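Local coordinates for probable zinc protease (Pseudomonas aeruginosa, PDB 4NNZ), which is probably a metallopeptidase of the M16 family, forming one subunit of a heterodimeric zinc protease, at residues A[27-41]-A[86-100]. Residues are numbered along the deposited sequence; the frame is centred on the assembly and turned at random.
Sequences PVVVSQLWYRIGSSY and DDYTAYYQVLARDRL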
loop_
_atom_site.group_PDB
_atom_site.type_symbol
_atom_site.label_atom_id
_atom_site.label_comp_id
_atom_site.label_asym_id
_atom_site.label_seq_id
_atom_site.Cartn_x
_atom_site.Cartn_y
_atom_site.Cartn_z
ATOM N N PRO A 27 10.737 -29.872 34.543
ATOM C CA PRO A 27 11.287 -28.649 35.116
ATOM C C PRO A 27 11.832 -27.664 34.084
ATOM O O PRO A 27 12.987 -27.315 34.099
ATOM C CB PRO A 27 12.418 -29.190 35.953
ATOM C CG PRO A 27 12.925 -30.275 35.107
ATOM C CD PRO A 27 11.703 -30.963 34.603
ATOM N N VAL A 28 10.973 -27.200 33.191
ATOM C CA VAL A 28 11.359 -26.236 32.174
ATOM C C VAL A 28 10.316 -25.169 32.070
ATOM O O VAL A 28 9.166 -25.413 32.317
ATOM C CB VAL A 28 11.429 -26.890 30.810
ATOM C CG1 VAL A 28 12.681 -27.697 30.688
ATOM C CG2 VAL A 28 10.245 -27.787 30.613
ATOM N N VAL A 29 10.721 -23.976 31.691
ATOM C CA VAL A 29 9.763 -22.913 31.484
ATOM C C VAL A 29 9.983 -22.171 30.182
ATOM O O VAL A 29 11.086 -21.973 29.767
ATOM C CB VAL A 29 9.759 -21.924 32.646
ATOM C CG1 VAL A 29 11.004 -21.082 32.616
ATOM C CG2 VAL A 29 8.549 -21.045 32.553
ATOM N N VAL A 30 8.909 -21.724 29.573
ATOM C CA VAL A 30 8.987 -21.010 28.325
ATOM C C VAL A 30 8.622 -19.556 28.569
ATOM O O VAL A 30 7.645 -19.271 29.182
ATOM C CB VAL A 30 8.134 -21.728 27.240
ATOM C CG1 VAL A 30 7.020 -20.899 26.645
ATOM C CG2 VAL A 30 9.007 -22.247 26.152
ATOM N N SER A 31 9.428 -18.649 28.075
ATOM C CA SER A 31 9.129 -17.256 28.216
ATOM C C SER A 31 9.107 -16.601 26.873
ATOM O O SER A 31 10.079 -16.634 26.191
ATOM C CB SER A 31 10.206 -16.610 29.060
ATOM O OG SER A 31 9.766 -15.410 29.625
ATOM N N GLN A 32 8.009 -15.995 26.461
ATOM C CA GLN A 32 8.003 -15.347 25.163
ATOM C C GLN A 32 7.649 -13.898 25.245
ATOM O O GLN A 32 6.793 -13.563 26.014
ATOM C CB GLN A 32 6.997 -15.987 24.267
ATOM C CG GLN A 32 6.775 -17.434 24.496
ATOM C CD GLN A 32 6.131 -18.058 23.311
ATOM O OE1 GLN A 32 5.423 -17.415 22.593
ATOM N NE2 GLN A 32 6.393 -19.308 23.097
ATOM N N LEU A 33 8.257 -13.021 24.447
ATOM C CA LEU A 33 7.680 -11.683 24.562
ATOM C C LEU A 33 7.037 -11.188 23.279
ATOM O O LEU A 33 7.697 -11.153 22.303
ATOM C CB LEU A 33 8.709 -10.703 25.052
ATOM C CG LEU A 33 8.274 -9.288 25.367
ATOM C CD1 LEU A 33 6.874 -9.245 25.900
ATOM C CD2 LEU A 33 9.189 -8.677 26.377
ATOM N N TRP A 34 5.764 -10.796 23.273
ATOM C CA TRP A 34 5.115 -10.460 22.022
ATOM C C TRP A 34 4.787 -8.999 21.945
ATOM O O TRP A 34 4.062 -8.495 22.741
ATOM C CB TRP A 34 3.819 -11.233 21.900
ATOM C CG TRP A 34 3.999 -12.667 21.764
ATOM C CD1 TRP A 34 4.450 -13.499 22.692
ATOM C CD2 TRP A 34 3.750 -13.451 20.614
ATOM N NE1 TRP A 34 4.504 -14.741 22.221
ATOM C CE2 TRP A 34 4.081 -14.743 20.931
ATOM C CE3 TRP A 34 3.287 -13.177 19.340
ATOM C CZ2 TRP A 34 3.958 -15.759 20.044
ATOM C CZ3 TRP A 34 3.173 -14.169 18.470
ATOM C CH2 TRP A 34 3.509 -15.450 18.809
ATOM N N TYR A 35 5.314 -8.326 20.946
ATOM C CA TYR A 35 5.080 -6.924 20.754
ATOM C C TYR A 35 4.119 -6.763 19.618
ATOM O O TYR A 35 4.233 -7.426 18.645
ATOM C CB TYR A 35 6.352 -6.228 20.371
ATOM C CG TYR A 35 7.364 -6.033 21.453
ATOM C CD1 TYR A 35 7.272 -4.994 22.344
ATOM C CD2 TYR A 35 8.445 -6.862 21.547
ATOM C CE1 TYR A 35 8.216 -4.814 23.315
ATOM C CE2 TYR A 35 9.391 -6.685 22.510
ATOM C CZ TYR A 35 9.271 -5.659 23.389
ATOM O OH TYR A 35 10.231 -5.522 24.328
ATOM N N ARG A 36 3.159 -5.874 19.738
ATOM C CA ARG A 36 2.218 -5.667 18.674
ATOM C C ARG A 36 2.698 -4.668 17.652
ATOM O O ARG A 36 2.169 -3.604 17.516
ATOM C CB ARG A 36 0.901 -5.236 19.250
ATOM C CG ARG A 36 0.287 -6.236 20.166
ATOM C CD ARG A 36 -0.900 -5.638 20.853
ATOM N NE ARG A 36 -0.771 -5.738 22.283
ATOM C CZ ARG A 36 -0.860 -4.717 23.105
ATOM N NH1 ARG A 36 -1.073 -3.509 22.646
ATOM N NH2 ARG A 36 -0.734 -4.905 24.384
ATOM N N ILE A 37 3.726 -5.024 16.936
ATOM C CA ILE A 37 4.159 -4.213 15.868
ATOM C C ILE A 37 4.536 -5.159 14.748
ATOM O O ILE A 37 4.909 -6.262 14.989
ATOM C CB ILE A 37 5.264 -3.263 16.329
ATOM C CG1 ILE A 37 5.675 -2.342 15.205
ATOM C CG2 ILE A 37 6.411 -4.022 16.912
ATOM C CD1 ILE A 37 4.536 -1.582 14.622
ATOM N N GLY A 38 4.367 -4.735 13.524
ATOM C CA GLY A 38 4.460 -5.640 12.428
ATOM C C GLY A 38 4.633 -4.838 11.194
ATOM O O GLY A 38 4.632 -3.651 11.269
ATOM N N SER A 39 4.752 -5.504 10.068
ATOM C CA SER A 39 4.785 -4.864 8.792
ATOM C C SER A 39 3.513 -4.179 8.354
ATOM O O SER A 39 3.568 -3.324 7.548
ATOM C CB SER A 39 5.337 -5.782 7.718
ATOM O OG SER A 39 4.661 -6.984 7.668
ATOM N N SER A 40 2.374 -4.570 8.871
ATOM C CA SER A 40 1.135 -3.923 8.514
ATOM C C SER A 40 1.002 -2.540 9.130
ATOM O O SER A 40 0.173 -1.785 8.750
ATOM C CB SER A 40 -0.075 -4.803 8.770
ATOM O OG SER A 40 -0.181 -5.214 10.093
ATOM N N TYR A 41 1.854 -2.218 10.068
ATOM C CA TYR A 41 1.887 -0.911 10.643
ATOM C C TYR A 41 2.765 0.036 9.865
ATOM O O TYR A 41 2.787 1.200 10.114
ATOM C CB TYR A 41 2.413 -1.012 12.058
ATOM C CG TYR A 41 1.573 -1.775 13.042
ATOM C CD1 TYR A 41 1.486 -3.136 13.002
ATOM C CD2 TYR A 41 0.922 -1.129 14.042
ATOM C CE1 TYR A 41 0.750 -3.817 13.916
ATOM C CE2 TYR A 41 0.177 -1.810 14.949
ATOM C CZ TYR A 41 0.097 -3.146 14.882
ATOM O OH TYR A 41 -0.637 -3.776 15.805
ATOM N N ASP A 86 3.498 -9.915 9.898
ATOM C CA ASP A 86 2.732 -8.748 9.580
ATOM C C ASP A 86 2.195 -8.070 10.795
ATOM O O ASP A 86 2.270 -6.886 10.928
ATOM C CB ASP A 86 1.588 -9.139 8.673
ATOM C CG ASP A 86 2.059 -9.715 7.366
ATOM O OD1 ASP A 86 3.263 -9.725 7.116
ATOM O OD2 ASP A 86 1.250 -10.158 6.569
ATOM N N ASP A 87 1.626 -8.847 11.686
ATOM C CA ASP A 87 1.031 -8.310 12.870
ATOM C C ASP A 87 1.817 -8.333 14.149
ATOM O O ASP A 87 1.412 -7.709 15.081
ATOM C CB ASP A 87 -0.323 -8.943 13.097
ATOM C CG ASP A 87 -1.332 -8.484 12.108
ATOM O OD1 ASP A 87 -1.172 -7.389 11.601
ATOM O OD2 ASP A 87 -2.265 -9.204 11.815
ATOM N N TYR A 88 2.921 -9.031 14.209
ATOM C CA TYR A 88 3.634 -9.087 15.451
ATOM C C TYR A 88 5.108 -9.380 15.359
ATOM O O TYR A 88 5.613 -9.803 14.367
ATOM C CB TYR A 88 2.959 -10.062 16.394
ATOM C CG TYR A 88 2.803 -11.397 15.815
ATOM C CD1 TYR A 88 3.828 -12.274 15.809
ATOM C CD2 TYR A 88 1.645 -11.762 15.225
ATOM C CE1 TYR A 88 3.688 -13.503 15.246
ATOM C CE2 TYR A 88 1.489 -12.991 14.673
ATOM C CZ TYR A 88 2.515 -13.854 14.695
ATOM O OH TYR A 88 2.377 -15.060 14.134
ATOM N N THR A 89 5.790 -9.101 16.446
ATOM C CA THR A 89 7.156 -9.477 16.646
ATOM C C THR A 89 7.300 -10.188 17.947
ATOM O O THR A 89 6.951 -9.662 18.947
ATOM C CB THR A 89 7.986 -8.247 16.753
ATOM O OG1 THR A 89 7.679 -7.431 15.642
ATOM C CG2 THR A 89 9.433 -8.582 16.759
ATOM N N ALA A 90 7.834 -11.386 17.933
ATOM C CA ALA A 90 7.935 -12.158 19.144
ATOM C C ALA A 90 9.311 -12.665 19.485
ATOM O O ALA A 90 9.979 -13.188 18.670
ATOM C CB ALA A 90 6.958 -13.298 19.099
ATOM N N TYR A 91 9.703 -12.537 20.734
ATOM C CA TYR A 91 10.947 -13.092 21.184
ATOM C C TYR A 91 10.655 -14.131 22.230
ATOM O O TYR A 91 9.941 -13.877 23.144
ATOM C CB TYR A 91 11.836 -12.022 21.765
ATOM C CG TYR A 91 12.111 -10.842 20.894
ATOM C CD1 TYR A 91 11.178 -9.873 20.709
ATOM C CD2 TYR A 91 13.319 -10.682 20.295
ATOM C CE1 TYR A 91 11.434 -8.788 19.932
ATOM C CE2 TYR A 91 13.583 -9.597 19.516
ATOM C CZ TYR A 91 12.631 -8.657 19.344
ATOM O OH TYR A 91 12.884 -7.580 18.575
ATOM N N TYR A 92 11.208 -15.315 22.081
ATOM C CA TYR A 92 10.962 -16.360 23.029
ATOM C C TYR A 92 12.191 -17.142 23.349
ATOM O O TYR A 92 13.053 -17.295 22.538
ATOM C CB TYR A 92 9.935 -17.320 22.490
ATOM C CG TYR A 92 10.366 -17.964 21.221
ATOM C CD1 TYR A 92 10.091 -17.383 20.021
ATOM C CD2 TYR A 92 11.054 -19.143 21.226
ATOM C CE1 TYR A 92 10.480 -17.966 18.847
ATOM C CE2 TYR A 92 11.450 -19.741 20.060
ATOM C CZ TYR A 92 11.162 -19.151 18.869
ATOM O OH TYR A 92 11.553 -19.726 17.683
ATOM N N GLN A 93 12.228 -17.672 24.550
ATOM C CA GLN A 93 13.302 -18.491 24.986
ATOM C C GLN A 93 12.703 -19.669 25.698
ATOM O O GLN A 93 11.621 -19.596 26.166
ATOM C CB GLN A 93 14.211 -17.704 25.913
ATOM C CG GLN A 93 13.475 -16.931 26.979
ATOM C CD GLN A 93 14.032 -15.546 27.218
ATOM O OE1 GLN A 93 13.282 -14.593 27.389
ATOM N NE2 GLN A 93 15.340 -15.431 27.247
ATOM N N VAL A 94 13.414 -20.762 25.758
ATOM C CA VAL A 94 12.944 -21.888 26.489
ATOM C C VAL A 94 14.065 -22.229 27.432
ATOM O O VAL A 94 15.212 -22.079 27.087
ATOM C CB VAL A 94 12.599 -23.031 25.557
ATOM C CG1 VAL A 94 13.620 -23.157 24.465
ATOM C CG2 VAL A 94 12.462 -24.314 26.324
ATOM N N LEU A 95 13.736 -22.632 28.645
ATOM C CA LEU A 95 14.756 -22.721 29.661
ATOM C C LEU A 95 14.456 -23.477 30.914
ATOM O O LEU A 95 13.352 -23.880 31.189
ATOM C CB LEU A 95 15.222 -21.332 30.025
ATOM C CG LEU A 95 14.175 -20.242 29.883
ATOM C CD1 LEU A 95 13.487 -19.943 31.186
ATOM C CD2 LEU A 95 14.816 -19.007 29.349
ATOM N N ALA A 96 15.511 -23.649 31.670
ATOM C CA ALA A 96 15.466 -24.318 32.921
ATOM C C ALA A 96 14.828 -23.442 33.942
ATOM O O ALA A 96 15.046 -22.279 34.050
ATOM C CB ALA A 96 16.855 -24.700 33.338
ATOM N N ARG A 97 14.025 -24.071 34.729
ATOM C CA ARG A 97 13.099 -23.379 35.595
ATOM C C ARG A 97 13.789 -22.410 36.534
ATOM O O ARG A 97 13.244 -21.398 36.856
ATOM C CB ARG A 97 12.184 -24.326 36.365
ATOM C CG ARG A 97 12.872 -25.301 37.279
ATOM C CD ARG A 97 12.463 -25.158 38.731
ATOM N NE ARG A 97 11.452 -24.147 38.988
ATOM C CZ ARG A 97 11.578 -23.191 39.896
ATOM N NH1 ARG A 97 12.680 -23.097 40.611
ATOM N NH2 ARG A 97 10.615 -22.315 40.068
ATOM N N ASP A 98 14.988 -22.695 36.960
ATOM C CA ASP A 98 15.603 -21.818 37.907
ATOM C C ASP A 98 16.229 -20.644 37.234
ATOM O O ASP A 98 16.606 -19.698 37.875
ATOM C CB ASP A 98 16.638 -22.562 38.721
ATOM C CG ASP A 98 17.367 -23.605 37.923
ATOM O OD1 ASP A 98 16.706 -24.570 37.437
ATOM O OD2 ASP A 98 18.598 -23.458 37.809
ATOM N N ARG A 99 16.333 -20.705 35.928
ATOM C CA ARG A 99 17.007 -19.672 35.178
ATOM C C ARG A 99 16.061 -18.594 34.675
ATOM O O ARG A 99 16.443 -17.721 33.957
ATOM C CB ARG A 99 17.799 -20.291 34.037
ATOM C CG ARG A 99 19.302 -20.332 34.245
ATOM C CD ARG A 99 19.691 -20.598 35.683
ATOM N NE ARG A 99 21.115 -20.377 35.949
ATOM C CZ ARG A 99 22.120 -21.012 35.345
ATOM N NH1 ARG A 99 21.889 -21.932 34.426
ATOM N NH2 ARG A 99 23.365 -20.727 35.661
ATOM N N LEU A 100 14.817 -18.661 35.087
ATOM C CA LEU A 100 13.803 -17.763 34.585
ATOM C C LEU A 100 14.119 -16.324 34.909
ATOM O O LEU A 100 13.869 -15.437 34.111
ATOM C CB LEU A 100 12.450 -18.143 35.146
ATOM C CG LEU A 100 11.288 -17.227 34.825
ATOM C CD1 LEU A 100 11.182 -16.959 33.347
ATOM C CD2 LEU A 100 9.990 -17.774 35.328
HETATM O O HOH W 1 11.172 -13.967 26.217
HETATM O O HOH W 2 -0.525 -6.266 16.318
#
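Ala90 sets its CB over the centre of one face of the Trp34 indole, 3.6 Å from the centroid of the six-membered ring, a CH-pi contact. With CG between the backbone N and the carbonyl carbon (chi1 55°), Tyr88 lies alongside the indole, pointing the same way; Trp34 CZ3 stands over one face of its ring, toward the rim, with the two planes oblique at 51°. At the indole edge Trp34 NE1 donates in its own ring plane to a lone pair of Gln32 OE1, 2.9 Å away, which helps fix the rotation of the indole. The side chain of Gln32 crosses that of Tyr92, Gln32 CB and CG both lying 3.7 Å from Tyr92 CB. Helix 367-379 covers this face of the sheet, touching Val30, Gln32, Trp34 and Tyr88.

On the face with Tyr35 and Tyr91, the two rings meet obliquely, Tyr35 CE2 being 3.9 Å from Tyr91 CE1, and helix 100-112 packs against both. Tyr185 stacks on Tyr35 and hydrogen-bonds the hydroxyl of Tyr91. Farther along, a water sits between Ser31 O and Gln93 OE1.

Paired backbone hydrogen bonds join Val29 with Leu95, Ser31 with Gln93 and Tyr35 with Thr89; between them Tyr91 N donates to Leu33 O. Past the strands, residues 38-41 and 86-87 stay together: Ser40 N donates to Asp86 O at 3.1 Å, nearly straight at 178°, and Ser40 OG lies 2.8 Å from Asp87 OD1. Asp87 OD2 is held by Tyr158 and the backbone N of Arg306. A second water links Tyr41 OH, in the plane of that ring, to Asp87 O.

Strands 28-35 and 89-96 are thus antiparallel neighbours inside a six-stranded mixed sheet, with strands 190-196 and 80-84 on their outer sides, as expected of the alpha/beta domain of an M16 peptidase.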